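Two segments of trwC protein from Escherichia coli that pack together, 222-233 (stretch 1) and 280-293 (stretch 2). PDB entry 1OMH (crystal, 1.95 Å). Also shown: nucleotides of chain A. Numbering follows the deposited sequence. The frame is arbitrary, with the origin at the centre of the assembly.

Stretch 1, residues 222-233: AHIDRQQIEGFS
Stretch 2 (280-293) EWQATAKELGIDFS

Stretch 1 is a loop, then a short helix that begins at Arg 226, then a type I turn from Glu 230 to Ser 233. Stretch 2 is the C-terminal part of a helix that begins earlier in the chain and covers Glu 280 to Glu 287, followed by an irregular tail. The stretches run in opposite senses: the CA of His 223 lies 7.3 Å from the CA of Phe 292, the CA of Ile 224 6.6 Å from the CA of Ile 290, and the CA of Gln 228 5.8 Å from the CA of Leu 288. The contact buries 560 Å², both sides summed.

His 223 (phi/psi -86/4, chi1 p) points its CA-to-CB bond toward the tail. Its CD2 is 3.4 Å from Asp 291 O, which lies at the ring edge. Ile 224 (-122/119) is extended, with chi1 m and chi2 t. Its CD1 is 4.1 Å from Phe 292 CE2, and its CG1 is 4.3 Å from Ile 290 CG2.

Asp 225 (-84/172, chi1 p) is the N-cap. Its OD1 accepts from Gln 228 N at 2.8 Å, and its own N donates to Gln 228 OE1 at 2.8 Å, so the two residues hold each other. Arg 226 faces the DNA: NH1 donates to DT23 OP2 at 3.3 Å, and NH2 to DT23 OP1 at 3.1 Å.

Gln 228 (chi1 m, chi2 t, chi3 -39°) reaches the end of the other helix. Its NE2 donates a weak hydrogen bond to Leu 288 O at 3.4 Å. Gly 289 O is nearer to NE2, at 3.0 Å, but the angle is poor. Gly 289 has phi/psi 73/28 and ends the helix in a Schellman motif: Gly 289 N bonds Lys 286 O at 2.9 Å, and Ile 290 N bonds Ala 285 O at 3.0 Å. The O of water 1 is 2.7 Å from His 223 O and 3.0 Å from Gln 228 OE1, donating to both, and 3.0 Å from Asp 291 N, from which it accepts, linking the stretches.

The CA-to-CB bond of Ile 229 points away from stretch 2, and its side chain makes no contact there. Gly 231 CA is 3.9 Å from Leu 288 CD1; an ideal CB here would be 2.6 Å from that CD1, a clash.

Phe 232 (-120/23, chi1 m, chi2 106°) has the largest covered area. Its CA-to-CB bond points sideways, but the ring end comes nearer and meets apolar side-chain atoms of stretch 2. Its CE1 is 3.5 Å from Leu 288 CD1 and 3.7 Å from Ile 290 CD1. Its CZ is 3.6 Å from Thr 284 CG2 and 4.0 Å from Ala 285 CB. Its CE2 is 4.2 Å from Trp 281 CD1. Ile 290 CD1 lies at the ring edge; Leu 288 CD1 and Thr 284 CG2 are oblique. Ser 233 does not reach stretch 2; its OG donates to Ile 229 O at 2.9 Å.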

# COMPACT_ATOMS: atom_id res chain seq x y z
N ALA B 222 -1.86 13.79 18.24
CA ALA B 222 -1.32 14.89 19.04
C ALA B 222 -0.62 14.53 20.36
O ALA B 222 0.24 15.28 20.82
CB ALA B 222 -2.41 15.92 19.31
N HIS B 223 -0.96 13.40 20.97
CA HIS B 223 -0.34 13.05 22.24
C HIS B 223 0.99 12.29 22.14
O HIS B 223 1.56 11.90 23.16
CB HIS B 223 -1.31 12.25 23.11
CG HIS B 223 -1.82 11.00 22.46
ND1 HIS B 223 -2.66 11.02 21.37
CD2 HIS B 223 -1.62 9.70 22.77
CE1 HIS B 223 -2.95 9.77 21.03
NE2 HIS B 223 -2.34 8.95 21.86
N ILE B 224 1.49 12.10 20.92
CA ILE B 224 2.76 11.40 20.73
C ILE B 224 3.68 12.35 19.98
O ILE B 224 3.38 12.76 18.86
CB ILE B 224 2.55 10.09 19.92
CG1 ILE B 224 1.57 9.19 20.67
CG2 ILE B 224 3.88 9.38 19.72
CD1 ILE B 224 1.25 7.89 19.96
N ASP B 225 4.81 12.71 20.59
CA ASP B 225 5.73 13.65 19.96
C ASP B 225 6.72 13.06 18.96
O ASP B 225 6.84 11.84 18.83
CB ASP B 225 6.50 14.46 21.02
CG ASP B 225 7.47 13.62 21.83
OD1 ASP B 225 8.11 12.72 21.25
OD2 ASP B 225 7.60 13.87 23.05
N ARG B 226 7.42 13.95 18.27
CA ARG B 226 8.40 13.58 17.26
C ARG B 226 9.52 12.67 17.74
O ARG B 226 9.89 11.72 17.04
CB ARG B 226 8.96 14.86 16.63
CG ARG B 226 10.20 14.69 15.74
CD ARG B 226 10.06 13.66 14.62
NE ARG B 226 8.79 13.72 13.91
CZ ARG B 226 8.54 13.07 12.77
NH1 ARG B 226 9.49 12.33 12.20
NH2 ARG B 226 7.35 13.14 12.21
N GLN B 227 10.07 12.93 18.91
CA GLN B 227 11.16 12.08 19.40
C GLN B 227 10.68 10.65 19.62
O GLN B 227 11.41 9.70 19.36
CB GLN B 227 11.75 12.64 20.70
CG GLN B 227 12.36 14.04 20.57
CD GLN B 227 13.49 14.12 19.56
N GLN B 228 9.45 10.50 20.09
CA GLN B 228 8.87 9.19 20.34
C GLN B 228 8.61 8.50 19.00
O GLN B 228 8.80 7.28 18.87
CB GLN B 228 7.56 9.34 21.15
CG GLN B 228 7.80 10.07 22.47
CD GLN B 228 6.52 10.47 23.20
OE1 GLN B 228 5.54 10.89 22.59
NE2 GLN B 228 6.54 10.35 24.53
N ILE B 229 8.19 9.28 18.01
CA ILE B 229 7.94 8.74 16.68
C ILE B 229 9.25 8.18 16.11
O ILE B 229 9.30 7.04 15.65
CB ILE B 229 7.40 9.84 15.73
CG1 ILE B 229 5.95 10.18 16.07
CG2 ILE B 229 7.55 9.43 14.29
CD1 ILE B 229 5.03 8.98 16.09
N GLU B 230 10.30 8.99 16.17
CA GLU B 230 11.60 8.59 15.65
C GLU B 230 12.14 7.36 16.39
O GLU B 230 12.86 6.55 15.80
CB GLU B 230 12.58 9.76 15.76
CG GLU B 230 12.02 11.05 15.17
CD GLU B 230 13.03 12.17 15.06
OE1 GLU B 230 13.79 12.39 16.02
OE2 GLU B 230 13.05 12.84 14.00
N GLY B 231 11.78 7.23 17.66
CA GLY B 231 12.23 6.09 18.44
C GLY B 231 11.68 4.79 17.90
O GLY B 231 12.17 3.72 18.24
N PHE B 232 10.64 4.88 17.07
CA PHE B 232 10.01 3.70 16.46
C PHE B 232 10.09 3.79 14.93
O PHE B 232 9.30 3.17 14.22
CB PHE B 232 8.53 3.59 16.86
CG PHE B 232 8.29 2.96 18.21
CD1 PHE B 232 7.92 3.74 19.31
CD2 PHE B 232 8.41 1.59 18.38
CE1 PHE B 232 7.66 3.15 20.55
CE2 PHE B 232 8.15 0.99 19.62
CZ PHE B 232 7.78 1.78 20.70
N SER B 233 11.05 4.57 14.43
CA SER B 233 11.23 4.73 12.98
C SER B 233 12.67 4.42 12.59
O SER B 233 13.38 5.28 12.07
CB SER B 233 10.88 6.15 12.55
OG SER B 233 9.51 6.45 12.82
N GLU B 280 8.31 -6.14 23.50
CA GLU B 280 9.45 -5.25 23.32
C GLU B 280 8.94 -3.84 23.02
O GLU B 280 9.41 -2.86 23.60
CB GLU B 280 10.33 -5.74 22.15
CG GLU B 280 11.60 -4.92 21.94
CD GLU B 280 12.41 -5.35 20.72
OE1 GLU B 280 12.39 -6.54 20.35
OE2 GLU B 280 13.09 -4.48 20.13
N TRP B 281 7.98 -3.76 22.11
CA TRP B 281 7.39 -2.47 21.73
C TRP B 281 6.87 -1.75 22.97
O TRP B 281 7.16 -0.57 23.18
CB TRP B 281 6.22 -2.67 20.75
CG TRP B 281 6.60 -3.15 19.37
CD1 TRP B 281 7.84 -3.11 18.79
CD2 TRP B 281 5.71 -3.67 18.38
NE1 TRP B 281 7.77 -3.58 17.49
CE2 TRP B 281 6.47 -3.93 17.22
CE3 TRP B 281 4.33 -3.95 18.36
CZ2 TRP B 281 5.90 -4.45 16.05
CZ3 TRP B 281 3.77 -4.46 17.20
CH2 TRP B 281 4.55 -4.71 16.06
N GLN B 282 6.09 -2.45 23.78
CA GLN B 282 5.53 -1.84 24.98
C GLN B 282 6.62 -1.34 25.91
O GLN B 282 6.51 -0.25 26.48
CB GLN B 282 4.61 -2.84 25.70
CG GLN B 282 3.42 -3.24 24.83
CD GLN B 282 2.50 -4.23 25.50
OE1 GLN B 282 2.93 -5.28 25.98
NE2 GLN B 282 1.21 -3.91 25.54
N ALA B 283 7.67 -2.12 26.07
CA ALA B 283 8.78 -1.72 26.93
C ALA B 283 9.51 -0.54 26.28
O ALA B 283 9.93 0.39 26.97
CB ALA B 283 9.75 -2.89 27.13
N THR B 284 9.64 -0.56 24.96
CA THR B 284 10.32 0.52 24.27
C THR B 284 9.53 1.82 24.40
O THR B 284 10.11 2.89 24.57
CB THR B 284 10.53 0.19 22.78
OG1 THR B 284 11.40 -0.94 22.67
CG2 THR B 284 11.14 1.36 22.03
N ALA B 285 8.21 1.71 24.32
CA ALA B 285 7.35 2.89 24.43
C ALA B 285 7.50 3.54 25.80
O ALA B 285 7.56 4.76 25.92
CB ALA B 285 5.89 2.49 24.19
N LYS B 286 7.55 2.71 26.85
CA LYS B 286 7.71 3.23 28.21
C LYS B 286 9.03 3.97 28.31
O LYS B 286 9.11 5.05 28.88
CB LYS B 286 7.67 2.08 29.21
CG LYS B 286 6.30 1.46 29.38
CD LYS B 286 6.35 0.17 30.18
CE LYS B 286 4.96 -0.24 30.62
NZ LYS B 286 3.99 -0.21 29.50
N GLU B 287 10.07 3.37 27.75
CA GLU B 287 11.39 3.97 27.79
C GLU B 287 11.38 5.33 27.09
O GLU B 287 12.03 6.28 27.54
CB GLU B 287 12.39 3.02 27.12
CG GLU B 287 13.85 3.33 27.35
CD GLU B 287 14.43 4.19 26.26
OE1 GLU B 287 14.29 3.81 25.08
OE2 GLU B 287 15.04 5.23 26.59
N LEU B 288 10.61 5.43 26.01
CA LEU B 288 10.50 6.68 25.26
C LEU B 288 9.55 7.66 25.94
O LEU B 288 9.38 8.79 25.49
CB LEU B 288 10.03 6.41 23.83
CG LEU B 288 11.00 5.62 22.94
CD1 LEU B 288 10.26 5.12 21.70
CD2 LEU B 288 12.17 6.51 22.55
N GLY B 289 8.92 7.22 27.03
CA GLY B 289 8.01 8.08 27.77
C GLY B 289 6.68 8.35 27.10
O GLY B 289 6.06 9.39 27.33
N ILE B 290 6.22 7.41 26.27
CA ILE B 290 4.95 7.58 25.58
C ILE B 290 3.78 7.29 26.51
O ILE B 290 3.78 6.29 27.23
CB ILE B 290 4.81 6.61 24.37
CG1 ILE B 290 5.90 6.88 23.34
CG2 ILE B 290 3.43 6.78 23.73
CD1 ILE B 290 5.89 5.90 22.19
N ASP B 291 2.80 8.18 26.49
CA ASP B 291 1.60 8.02 27.29
C ASP B 291 0.48 7.87 26.27
O ASP B 291 0.07 8.84 25.64
CB ASP B 291 1.37 9.25 28.17
CG ASP B 291 0.03 9.23 28.87
OD1 ASP B 291 -0.51 8.13 29.09
OD2 ASP B 291 -0.48 10.32 29.21
N PHE B 292 0.02 6.64 26.08
CA PHE B 292 -1.03 6.36 25.11
C PHE B 292 -2.40 6.84 25.59
O PHE B 292 -3.41 6.58 24.94
CB PHE B 292 -1.07 4.86 24.80
CG PHE B 292 0.12 4.37 24.02
CD1 PHE B 292 1.09 3.57 24.61
CD2 PHE B 292 0.29 4.74 22.68
CE1 PHE B 292 2.20 3.13 23.89
CE2 PHE B 292 1.39 4.31 21.95
CZ PHE B 292 2.35 3.51 22.56
N SER B 293 -2.38 7.55 26.72
CA SER B 293 -3.56 8.13 27.39
C SER B 293 -3.85 7.49 28.73
O SER B 293 -2.98 6.76 29.25
CB SER B 293 -4.81 8.07 26.51
OG SER B 293 -4.81 9.14 25.58
P DT A 23 7.67 10.68 9.12
OP1 DT A 23 6.69 10.91 10.21
OP2 DT A 23 8.96 11.41 9.12
O5' DT A 23 7.94 9.11 8.97
C5' DT A 23 8.37 8.29 10.09
C4' DT A 23 7.68 6.94 10.04
O4' DT A 23 6.28 7.19 9.86
C3' DT A 23 8.11 5.94 8.95
O3' DT A 23 8.44 4.76 9.71
C2' DT A 23 6.80 5.31 8.51
C1' DT A 23 5.71 6.23 9.02
N1 DT A 23 4.77 6.91 8.10
C2 DT A 23 4.08 6.17 7.18
O2 DT A 23 4.30 5.00 6.95
N3 DT A 23 3.09 6.87 6.52
C4 DT A 23 2.76 8.21 6.68
O4 DT A 23 1.82 8.68 6.05
C5 DT A 23 3.59 8.93 7.63
C7 DT A 23 3.34 10.39 7.86
C6 DT A 23 4.55 8.26 8.26
P DC A 24 9.67 3.80 9.34
OP1 DC A 24 9.30 2.54 10.03
OP2 DC A 24 10.94 4.49 9.69
O5' DC A 24 9.64 3.57 7.76
C5' DC A 24 8.76 2.63 7.12
C4' DC A 24 8.89 2.77 5.62
O4' DC A 24 8.81 4.18 5.31
C3' DC A 24 10.23 2.29 5.06
O3' DC A 24 9.85 1.17 4.22
C2' DC A 24 10.54 3.30 3.96
C1' DC A 24 9.67 4.50 4.25
N1 DC A 24 10.29 5.81 4.49
C2 DC A 24 10.77 6.52 3.38
O2 DC A 24 10.75 5.97 2.28
N3 DC A 24 11.23 7.78 3.55
C4 DC A 24 11.23 8.33 4.76
N4 DC A 24 11.66 9.59 4.88
C5 DC A 24 10.78 7.62 5.91
C6 DC A 24 10.34 6.37 5.73
O HOH W 1 3.28 10.36 24.53